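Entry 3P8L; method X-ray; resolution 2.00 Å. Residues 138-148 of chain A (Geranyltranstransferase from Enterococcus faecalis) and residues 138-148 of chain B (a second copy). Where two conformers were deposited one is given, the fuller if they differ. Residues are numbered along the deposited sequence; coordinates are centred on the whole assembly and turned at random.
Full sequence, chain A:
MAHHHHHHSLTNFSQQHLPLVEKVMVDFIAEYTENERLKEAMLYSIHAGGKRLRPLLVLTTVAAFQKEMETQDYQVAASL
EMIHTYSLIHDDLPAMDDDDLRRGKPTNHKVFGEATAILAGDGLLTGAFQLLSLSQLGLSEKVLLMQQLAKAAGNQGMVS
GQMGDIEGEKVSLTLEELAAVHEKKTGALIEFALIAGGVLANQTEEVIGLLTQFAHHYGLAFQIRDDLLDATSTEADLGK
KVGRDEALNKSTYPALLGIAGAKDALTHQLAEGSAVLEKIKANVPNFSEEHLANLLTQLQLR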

# COMPACT_ATOMS: atom_id res chain seq x y z
N GLY A 138 10.02 4.70 -17.01
CA GLY A 138 9.38 5.82 -17.69
C GLY A 138 7.91 5.91 -17.32
O GLY A 138 7.32 4.93 -16.85
N LEU A 139 7.31 7.07 -17.57
CA LEU A 139 6.00 7.43 -17.02
C LEU A 139 4.87 6.45 -17.25
O LEU A 139 4.13 6.13 -16.31
CB LEU A 139 5.59 8.85 -17.45
CG LEU A 139 6.36 10.05 -16.88
CD1 LEU A 139 6.02 11.32 -17.67
CD2 LEU A 139 6.07 10.26 -15.40
N SER A 140 4.73 5.96 -18.48
CA SER A 140 3.60 5.07 -18.79
C SER A 140 3.78 3.65 -18.27
O SER A 140 2.81 2.99 -17.89
CB SER A 140 3.33 5.04 -20.30
OG SER A 140 4.46 4.54 -20.99
N GLU A 141 5.03 3.18 -18.28
CA GLU A 141 5.37 1.86 -17.74
C GLU A 141 5.18 1.86 -16.23
O GLU A 141 4.69 0.89 -15.65
CB GLU A 141 6.83 1.51 -18.04
CG GLU A 141 7.08 0.98 -19.42
CD GLU A 141 8.53 0.56 -19.61
OE1 GLU A 141 8.76 -0.36 -20.42
OE2 GLU A 141 9.43 1.14 -18.95
N LYS A 142 5.59 2.97 -15.62
CA LYS A 142 5.46 3.21 -14.19
C LYS A 142 4.01 3.08 -13.78
O LYS A 142 3.70 2.30 -12.89
CB LYS A 142 6.02 4.58 -13.82
CG LYS A 142 6.13 4.83 -12.33
CD LYS A 142 6.93 6.08 -12.02
CE LYS A 142 8.40 5.80 -12.09
NZ LYS A 142 9.20 6.93 -11.50
N VAL A 143 3.13 3.79 -14.49
CA VAL A 143 1.70 3.79 -14.19
C VAL A 143 1.07 2.42 -14.41
O VAL A 143 0.28 1.97 -13.57
CB VAL A 143 0.95 4.92 -14.96
CG1 VAL A 143 -0.58 4.70 -15.00
CG2 VAL A 143 1.24 6.25 -14.35
N LEU A 144 1.45 1.74 -15.49
CA LEU A 144 0.97 0.39 -15.77
C LEU A 144 1.36 -0.58 -14.64
O LEU A 144 0.55 -1.38 -14.20
CB LEU A 144 1.53 -0.12 -17.12
CG LEU A 144 1.19 -1.56 -17.53
CD1 LEU A 144 -0.32 -1.78 -17.62
CD2 LEU A 144 1.87 -1.90 -18.85
N LEU A 145 2.60 -0.51 -14.20
CA LEU A 145 3.09 -1.47 -13.22
C LEU A 145 2.51 -1.17 -11.82
O LEU A 145 2.31 -2.10 -11.04
CB LEU A 145 4.62 -1.53 -13.22
CG LEU A 145 5.24 -2.24 -14.45
CD1 LEU A 145 6.70 -2.52 -14.22
CD2 LEU A 145 4.54 -3.53 -14.79
N MET A 146 2.20 0.09 -11.54
CA MET A 146 1.55 0.48 -10.28
C MET A 146 0.11 -0.02 -10.28
O MET A 146 -0.37 -0.57 -9.28
CB MET A 146 1.63 2.00 -10.04
CG MET A 146 3.02 2.49 -9.56
SD MET A 146 3.18 4.26 -9.18
CE MET A 146 2.57 5.02 -10.68
N GLN A 147 -0.57 0.14 -11.41
CA GLN A 147 -1.91 -0.41 -11.63
C GLN A 147 -1.94 -1.91 -11.41
O GLN A 147 -2.81 -2.45 -10.71
CB GLN A 147 -2.41 -0.11 -13.06
CG GLN A 147 -2.87 1.33 -13.29
CD GLN A 147 -3.08 1.67 -14.78
OE1 GLN A 147 -2.77 0.87 -15.66
NE2 GLN A 147 -3.61 2.86 -15.04
N GLN A 148 -0.97 -2.59 -12.01
CA GLN A 148 -0.91 -4.04 -11.98
C GLN A 148 -0.52 -4.56 -10.58
O GLN A 148 -1.06 -5.57 -10.11
CB GLN A 148 0.05 -4.56 -13.06
CG GLN A 148 -0.51 -4.45 -14.51
CD GLN A 148 -1.75 -5.28 -14.73
OE1 GLN A 148 -1.77 -6.48 -14.44
NE2 GLN A 148 -2.80 -4.65 -15.24
N GLY B 138 -3.48 12.94 -15.76
CA GLY B 138 -2.48 12.67 -16.79
C GLY B 138 -1.28 12.01 -16.14
O GLY B 138 -1.11 12.11 -14.93
N LEU B 139 -0.44 11.35 -16.94
CA LEU B 139 0.67 10.53 -16.44
C LEU B 139 1.63 11.23 -15.47
O LEU B 139 2.01 10.66 -14.45
CB LEU B 139 1.48 9.93 -17.60
CG LEU B 139 0.72 9.14 -18.67
CD1 LEU B 139 1.60 8.94 -19.89
CD2 LEU B 139 0.22 7.80 -18.12
N SER B 140 2.00 12.47 -15.78
CA SER B 140 3.00 13.18 -14.99
C SER B 140 2.50 13.56 -13.59
O SER B 140 3.25 13.48 -12.61
CB SER B 140 3.49 14.41 -15.74
OG SER B 140 4.70 14.87 -15.16
N GLU B 141 1.23 13.97 -13.51
CA GLU B 141 0.61 14.35 -12.25
C GLU B 141 0.19 13.12 -11.47
O GLU B 141 0.14 13.17 -10.25
CB GLU B 141 -0.62 15.23 -12.51
CG GLU B 141 -0.30 16.62 -13.04
CD GLU B 141 -1.40 17.17 -13.94
OE1 GLU B 141 -1.19 18.26 -14.52
OE2 GLU B 141 -2.47 16.52 -14.07
N LYS B 142 -0.14 12.04 -12.17
CA LYS B 142 -0.53 10.78 -11.55
C LYS B 142 0.66 10.21 -10.79
O LYS B 142 0.51 9.78 -9.64
CB LYS B 142 -1.00 9.80 -12.61
CG LYS B 142 -1.45 8.46 -12.10
CD LYS B 142 -2.10 7.67 -13.21
CE LYS B 142 -3.48 8.18 -13.51
NZ LYS B 142 -4.21 7.17 -14.30
N VAL B 143 1.82 10.24 -11.43
CA VAL B 143 3.08 9.79 -10.85
C VAL B 143 3.51 10.69 -9.69
O VAL B 143 3.89 10.18 -8.63
CB VAL B 143 4.18 9.67 -11.93
CG1 VAL B 143 5.58 9.63 -11.33
CG2 VAL B 143 3.91 8.45 -12.78
N LEU B 144 3.41 12.00 -9.87
CA LEU B 144 3.74 12.95 -8.81
C LEU B 144 2.88 12.73 -7.55
O LEU B 144 3.40 12.71 -6.44
CB LEU B 144 3.61 14.40 -9.30
CG LEU B 144 3.92 15.52 -8.28
CD1 LEU B 144 5.36 15.45 -7.75
CD2 LEU B 144 3.64 16.91 -8.87
N LEU B 145 1.58 12.57 -7.72
CA LEU B 145 0.69 12.45 -6.57
C LEU B 145 0.79 11.08 -5.87
O LEU B 145 0.65 11.00 -4.65
CB LEU B 145 -0.75 12.76 -6.96
CG LEU B 145 -1.07 14.22 -7.35
CD1 LEU B 145 -2.56 14.36 -7.51
CD2 LEU B 145 -0.54 15.22 -6.32
N MET B 146 1.02 10.01 -6.65
CA MET B 146 1.29 8.69 -6.08
C MET B 146 2.55 8.77 -5.20
O MET B 146 2.55 8.31 -4.05
CB MET B 146 1.39 7.61 -7.15
CG MET B 146 0.02 7.19 -7.71
SD MET B 146 -0.00 5.76 -8.79
CE MET B 146 0.14 4.45 -7.57
N GLN B 147 3.61 9.40 -5.71
CA GLN B 147 4.83 9.63 -4.93
C GLN B 147 4.50 10.41 -3.64
O GLN B 147 4.94 10.06 -2.53
CB GLN B 147 5.87 10.45 -5.71
CG GLN B 147 6.50 9.76 -6.92
CD GLN B 147 7.31 10.72 -7.80
OE1 GLN B 147 7.18 11.94 -7.70
NE2 GLN B 147 8.15 10.17 -8.66
N GLN B 148 3.71 11.48 -3.79
CA GLN B 148 3.39 12.34 -2.65
C GLN B 148 2.50 11.63 -1.63
O GLN B 148 2.67 11.83 -0.43
CB GLN B 148 2.76 13.67 -3.11
CG GLN B 148 3.76 14.59 -3.81
CD GLN B 148 4.90 15.01 -2.92
OE1 GLN B 148 4.69 15.49 -1.81
NE2 GLN B 148 6.13 14.84 -3.40

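The contact between these two copies of one helix is a nearly symmetric, apolar helix-helix packing, held by shape and hydrophobic burial, with no hydrogen bond passing from one stretch to the other. It illustrates a general principle of homodimers: when a segment meets its own copy, the residues nearest the symmetry axis pair with themselves, and those farther out make reciprocal pairs.

Each helix runs from residue 139 through 148 and beyond, with G138(A) and G138(B) at the N-cap positions. From K142(A) and K142(B) onward the backbone N atoms are bonded within their own helix through i to i+4 hydrogen bonds, beginning with K142(A) N to G138(A) O and K142(B) N to G138(B) O, both 2.9 Å, and the facing side chains meet through apolar contacts. The axes approach to 9.7 Å and cross at 54°. The CA atoms of L139(A) and L139(B) lie 6.2 Å apart, those of V143(A) and V143(B) 7.0 Å, and those of M146(A) and M146(B) 9.2 Å; the helices therefore diverge toward their C-terminal ends. The spacing of four and then three residues is that of a single helical face, and all three side chains leave the backbone toward the partner.

Valine forms the centre. V143(A) CG2 meets V143(B) CG2 at 3.8 Å, a van der Waals contact between compact, branched side chains, and V143(B) sits as a knob in a hole made by L139(A), K142(A), V143(A) and M146(A). The leucines flank it reciprocally: L139(A) CD2 reaches V143(B) CG2 at 3.8 Å, and V143(A) CG2 reaches L139(B) CD2 at 4.2 Å. Where the backbones are close, L139(A) CB and L139(B) CB are 4.3 Å apart.

Where the helices have spread, longer side chains span the gap. M146(A) CE lies 3.3 Å from M146(B) SD, a tight approach for a methyl and a thioether sulfur. Both methionines were deposited in two conformers, so this distance describes one pairing of them. Their chi3 angles differ, m in M146(A) and p in M146(B), a local departure from symmetry.

Lysine shows how a charged residue can serve an apolar contact. K142(A) CD packs on V143(B) CG1 at 3.9 Å, and V143(A) CG1 on K142(B) CD at 3.8 Å, so the aliphatic stem extends the hydrophobic surface. Each NZ is hydrogen-bonded elsewhere in the structure. The polar ends thus find their partners outside this contact, while the 515 Å² buried between the stretches depends on complementary packing.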